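Local coordinates for protein endosialidase (Enterobacteria phage phi92, PDB 4HIZ) that cleaves polysialic acid as an endosialidase, probably hydrolysing both alpha-2,8 and alpha-2,9 linkages with a catalytic beta-propeller domain, at residues T338-P350 with L361-T374. Sequence-based numbering, arbitrary orientation.
Sequences TISQEYADNAAEP and LTTRGTSTSAAGST. With NA (sodium ion), chain B.
Glu349 meets Arg364 in a salt bridge, with Glu349 OE1 2.9 Å from Arg364 NH1. The oxygen lies at the edge of the guanidinium, near its plane, yet the N-H arrives from above the carboxylate, and the two planes stand 73° apart. Arg364 reaches it with an extended chain, its CG anti to the backbone N (chi1 171°); Gln87 NE2 also bonds Glu349 OE1.

Backbone bonds pair Ala348 with Arg364 in both directions, Arg364 N to Ala348 O being the straighter at 159°. This pair belongs to the antiparallel hairpin of strands 347-355 and 358-365, the first two strands of a four-stranded antiparallel sheet in the catalytic beta-propeller domain. Just past these strands, Thr366 N adds a bond to Asn346 O, 2.9 Å away.

Among apolar contacts, Leu361 CD1 packs 3.9 Å from Pro350 CB and also touches Ile339 CG2. Thr374 CG2 lies 3.6 Å from Tyr343 CD1. Separately, Thr374 OG1 sits near the plane of the Tyr343 ring, at its edge.

Waters bridge several polar groups across the contact. One bonds Tyr343 O, Thr363 OG1 and Thr374 OG1; another joins Asn346 ND2 to Thr366 OG1. A third accepts from Asn346 ND2 and ligates the sodium ion, to which Ser367 OG coordinates directly.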
loop_
_atom_site.group_PDB
_atom_site.type_symbol
_atom_site.label_atom_id
_atom_site.label_comp_id
_atom_site.label_asym_id
_atom_site.label_seq_id
_atom_site.Cartn_x
_atom_site.Cartn_y
_atom_site.Cartn_z
ATOM N N THR A 338 -46.054 -13.562 -0.414
ATOM C CA THR A 338 -45.337 -14.428 -1.376
ATOM C C THR A 338 -45.837 -14.273 -2.805
ATOM O O THR A 338 -46.986 -13.849 -3.044
ATOM C CB THR A 338 -45.456 -15.926 -0.992
ATOM O OG1 THR A 338 -46.835 -16.296 -0.912
ATOM C CG2 THR A 338 -44.789 -16.184 0.365
ATOM N N ILE A 339 -44.971 -14.617 -3.754
ATOM C CA ILE A 339 -45.390 -14.724 -5.141
ATOM C C ILE A 339 -45.987 -16.120 -5.351
ATOM O O ILE A 339 -45.878 -16.999 -4.481
ATOM C CB ILE A 339 -44.206 -14.466 -6.112
ATOM C CG1 ILE A 339 -43.150 -15.590 -6.035
ATOM C CG2 ILE A 339 -43.595 -13.099 -5.820
ATOM C CD1 ILE A 339 -42.067 -15.461 -7.157
ATOM N N SER A 340 -46.648 -16.315 -6.480
ATOM C CA SER A 340 -47.334 -17.571 -6.793
ATOM C C SER A 340 -46.375 -18.754 -6.860
ATOM O O SER A 340 -45.213 -18.589 -7.264
ATOM C CB SER A 340 -48.045 -17.431 -8.141
ATOM O OG SER A 340 -48.983 -16.359 -8.124
ATOM N N GLN A 341 -46.872 -19.950 -6.550
ATOM C CA GLN A 341 -46.041 -21.140 -6.543
ATOM C C GLN A 341 -45.370 -21.373 -7.900
ATOM O O GLN A 341 -44.204 -21.801 -7.971
ATOM C CB GLN A 341 -46.909 -22.357 -6.170
ATOM C CG GLN A 341 -46.049 -23.571 -5.830
ATOM C CD GLN A 341 -45.294 -23.324 -4.552
ATOM O OE1 GLN A 341 -45.908 -23.102 -3.498
ATOM N NE2 GLN A 341 -43.966 -23.336 -4.625
ATOM N N GLU A 342 -46.104 -21.074 -8.971
ATOM C CA GLU A 342 -45.610 -21.264 -10.339
ATOM C C GLU A 342 -44.253 -20.591 -10.550
ATOM O O GLU A 342 -43.386 -21.112 -11.266
ATOM C CB GLU A 342 -46.624 -20.682 -11.332
ATOM C CG GLU A 342 -46.188 -20.686 -12.770
ATOM C CD GLU A 342 -47.277 -20.250 -13.737
ATOM O OE1 GLU A 342 -48.364 -19.831 -13.281
ATOM O OE2 GLU A 342 -47.046 -20.329 -14.965
ATOM N N TYR A 343 -44.091 -19.418 -9.951
ATOM C CA TYR A 343 -42.881 -18.609 -10.173
ATOM C C TYR A 343 -41.888 -18.734 -9.018
ATOM O O TYR A 343 -40.725 -18.365 -9.158
ATOM C CB TYR A 343 -43.300 -17.151 -10.400
ATOM C CG TYR A 343 -44.115 -17.013 -11.664
ATOM C CD1 TYR A 343 -43.495 -17.048 -12.915
ATOM C CD2 TYR A 343 -45.520 -16.943 -11.616
ATOM C CE1 TYR A 343 -44.238 -16.957 -14.081
ATOM C CE2 TYR A 343 -46.255 -16.868 -12.772
ATOM C CZ TYR A 343 -45.622 -16.860 -13.996
ATOM O OH TYR A 343 -46.386 -16.749 -15.142
ATOM N N ALA A 344 -42.341 -19.291 -7.884
ATOM C CA ALA A 344 -41.430 -19.580 -6.755
ATOM C C ALA A 344 -40.652 -20.885 -6.944
ATOM O O ALA A 344 -39.558 -21.048 -6.373
ATOM C CB ALA A 344 -42.211 -19.649 -5.427
ATOM N N ASP A 345 -41.221 -21.836 -7.697
ATOM C CA ASP A 345 -40.538 -23.125 -7.899
ATOM C C ASP A 345 -39.195 -22.838 -8.564
ATOM O O ASP A 345 -39.108 -21.934 -9.394
ATOM C CB ASP A 345 -41.340 -24.051 -8.825
ATOM C CG ASP A 345 -42.611 -24.560 -8.170
ATOM O OD1 ASP A 345 -42.646 -24.579 -6.923
ATOM O OD2 ASP A 345 -43.558 -24.970 -8.889
ATOM N N ASN A 346 -38.169 -23.594 -8.199
ATOM C CA ASN A 346 -36.849 -23.372 -8.821
ATOM C C ASN A 346 -36.383 -21.907 -8.810
ATOM O O ASN A 346 -35.787 -21.438 -9.779
ATOM C CB ASN A 346 -36.880 -23.851 -10.271
ATOM C CG ASN A 346 -37.358 -25.294 -10.394
ATOM O OD1 ASN A 346 -38.371 -25.605 -11.065
ATOM N ND2 ASN A 346 -36.665 -26.170 -9.722
ATOM N N ALA A 347 -36.640 -21.207 -7.715
ATOM C CA ALA A 347 -36.320 -19.777 -7.629
ATOM C C ALA A 347 -35.726 -19.428 -6.271
ATOM O O ALA A 347 -35.910 -20.163 -5.288
ATOM C CB ALA A 347 -37.584 -18.938 -7.935
ATOM N N ALA A 348 -35.027 -18.289 -6.217
ATOM C CA ALA A 348 -34.326 -17.855 -5.013
ATOM C C ALA A 348 -34.058 -16.361 -5.113
ATOM O O ALA A 348 -34.223 -15.765 -6.187
ATOM C CB ALA A 348 -32.960 -18.580 -4.928
ATOM N N GLU A 349 -33.651 -15.778 -3.981
ATOM C CA GLU A 349 -32.950 -14.488 -3.970
ATOM C C GLU A 349 -33.606 -13.392 -4.775
ATOM O O GLU A 349 -33.024 -12.873 -5.737
ATOM C CB GLU A 349 -31.505 -14.708 -4.441
ATOM C CG GLU A 349 -30.720 -15.486 -3.394
ATOM C CD GLU A 349 -29.310 -15.872 -3.840
ATOM O OE1 GLU A 349 -28.911 -15.540 -4.983
ATOM O OE2 GLU A 349 -28.604 -16.534 -3.043
ATOM N N PRO A 350 -34.819 -13.002 -4.378
ATOM C CA PRO A 350 -35.484 -11.886 -5.054
ATOM C C PRO A 350 -34.751 -10.555 -4.860
ATOM O O PRO A 350 -34.340 -10.253 -3.739
ATOM C CB PRO A 350 -36.855 -11.817 -4.369
ATOM C CG PRO A 350 -36.595 -12.418 -2.983
ATOM C CD PRO A 350 -35.624 -13.550 -3.265
ATOM N N LEU A 361 -39.895 -6.857 -8.663
ATOM C CA LEU A 361 -39.165 -7.993 -8.102
ATOM C C LEU A 361 -38.587 -8.815 -9.247
ATOM O O LEU A 361 -39.245 -9.021 -10.268
ATOM C CB LEU A 361 -40.146 -8.851 -7.254
ATOM C CG LEU A 361 -39.610 -10.162 -6.636
ATOM C CD1 LEU A 361 -40.364 -10.504 -5.328
ATOM C CD2 LEU A 361 -39.725 -11.372 -7.579
ATOM N N THR A 362 -37.340 -9.266 -9.098
ATOM C CA THR A 362 -36.826 -10.297 -10.023
ATOM C C THR A 362 -36.377 -11.494 -9.223
ATOM O O THR A 362 -35.969 -11.343 -8.067
ATOM C CB THR A 362 -35.551 -9.808 -10.772
ATOM O OG1 THR A 362 -34.542 -9.475 -9.813
ATOM C CG2 THR A 362 -35.853 -8.615 -11.641
ATOM N N THR A 363 -36.415 -12.689 -9.830
ATOM C CA THR A 363 -35.938 -13.866 -9.122
ATOM C C THR A 363 -34.693 -14.396 -9.783
ATOM O O THR A 363 -34.414 -14.105 -10.953
ATOM C CB THR A 363 -36.967 -15.036 -9.161
ATOM O OG1 THR A 363 -37.227 -15.379 -10.525
ATOM C CG2 THR A 363 -38.299 -14.641 -8.495
ATOM N N ARG A 364 -33.944 -15.158 -9.004
ATOM C CA ARG A 364 -32.889 -16.026 -9.517
ATOM C C ARG A 364 -33.487 -17.402 -9.852
ATOM O O ARG A 364 -34.180 -17.997 -9.015
ATOM C CB ARG A 364 -31.866 -16.260 -8.411
ATOM C CG ARG A 364 -30.812 -17.345 -8.748
ATOM C CD ARG A 364 -29.757 -17.333 -7.654
ATOM N NE ARG A 364 -28.927 -18.521 -7.712
ATOM C CZ ARG A 364 -27.848 -18.718 -6.968
ATOM N NH1 ARG A 364 -27.448 -17.798 -6.101
ATOM N NH2 ARG A 364 -27.151 -19.839 -7.109
ATOM N N GLY A 365 -33.188 -17.918 -11.040
ATOM C CA GLY A 365 -33.577 -19.291 -11.406
ATOM C C GLY A 365 -32.543 -20.260 -10.835
ATOM O O GLY A 365 -31.331 -19.945 -10.835
ATOM N N THR A 366 -32.972 -21.443 -10.376
ATOM C CA THR A 366 -32.006 -22.325 -9.742
ATOM C C THR A 366 -31.720 -23.576 -10.556
ATOM O O THR A 366 -30.921 -24.429 -10.131
ATOM C CB THR A 366 -32.417 -22.699 -8.298
ATOM O OG1 THR A 366 -33.695 -23.356 -8.327
ATOM C CG2 THR A 366 -32.504 -21.417 -7.391
ATOM N N SER A 367 -32.310 -23.670 -11.745
ATOM C CA SER A 367 -32.036 -24.822 -12.619
ATOM C C SER A 367 -31.863 -24.432 -14.074
ATOM O O SER A 367 -32.637 -23.659 -14.628
ATOM C CB SER A 367 -33.167 -25.854 -12.492
ATOM O OG SER A 367 -33.043 -26.909 -13.449
ATOM N N THR A 368 -30.858 -24.994 -14.714
ATOM C CA THR A 368 -30.703 -24.742 -16.131
ATOM C C THR A 368 -31.822 -25.428 -16.956
ATOM O O THR A 368 -32.069 -25.059 -18.106
ATOM C CB THR A 368 -29.331 -25.236 -16.620
ATOM O OG1 THR A 368 -29.093 -24.732 -17.933
ATOM C CG2 THR A 368 -29.328 -26.805 -16.671
ATOM N N SER A 369 -32.515 -26.395 -16.359
ATOM C CA SER A 369 -33.480 -27.184 -17.121
ATOM C C SER A 369 -34.934 -26.984 -16.675
ATOM O O SER A 369 -35.811 -27.842 -16.898
ATOM C CB SER A 369 -33.098 -28.656 -17.049
ATOM O OG SER A 369 -33.092 -29.105 -15.697
ATOM N N ALA A 370 -35.180 -25.862 -16.027
ATOM C CA ALA A 370 -36.547 -25.496 -15.701
ATOM C C ALA A 370 -36.682 -23.987 -15.910
ATOM O O ALA A 370 -35.684 -23.277 -15.925
ATOM C CB ALA A 370 -36.847 -25.877 -14.270
ATOM N N ALA A 371 -37.921 -23.517 -16.068
ATOM C CA ALA A 371 -38.188 -22.087 -16.251
ATOM C C ALA A 371 -37.459 -21.298 -15.164
ATOM O O ALA A 371 -37.463 -21.671 -13.978
ATOM C CB ALA A 371 -39.678 -21.823 -16.226
ATOM N N GLY A 372 -36.806 -20.211 -15.579
ATOM C CA GLY A 372 -35.859 -19.543 -14.689
ATOM C C GLY A 372 -36.357 -18.202 -14.201
ATOM O O GLY A 372 -37.542 -18.040 -13.893
ATOM N N SER A 373 -35.460 -17.216 -14.155
ATOM C CA SER A 373 -35.813 -15.896 -13.603
ATOM C C SER A 373 -37.105 -15.316 -14.161
ATOM O O SER A 373 -37.416 -15.442 -15.368
ATOM C CB SER A 373 -34.702 -14.896 -13.944
ATOM O OG SER A 373 -33.521 -15.263 -13.261
ATOM N N THR A 374 -37.795 -14.587 -13.281
ATOM C CA THR A 374 -39.069 -13.935 -13.585
ATOM C C THR A 374 -38.961 -12.497 -13.124
ATOM O O THR A 374 -38.318 -12.217 -12.108
ATOM C CB THR A 374 -40.187 -14.608 -12.755
ATOM O OG1 THR A 374 -40.250 -15.992 -13.103
ATOM C CG2 THR A 374 -41.568 -13.999 -13.012
HETATM NA NA NA B . -34.599 -28.942 -12.599
HETATM O O HOH W 1 -38.880 -17.501 -11.026
HETATM O O HOH W 2 -37.482 -19.974 -11.586
HETATM O O HOH W 3 -39.396 -23.220 -12.821
HETATM O O HOH W 4 -34.093 -25.923 -8.887
HETATM O O HOH W 5 -36.301 -28.721 -10.692
HETATM O O HOH W 6 -32.917 -11.694 -8.325
HETATM O O HOH W 7 -25.599 -16.552 -3.874
HETATM O O HOH W 8 -35.637 -30.365 -14.757
#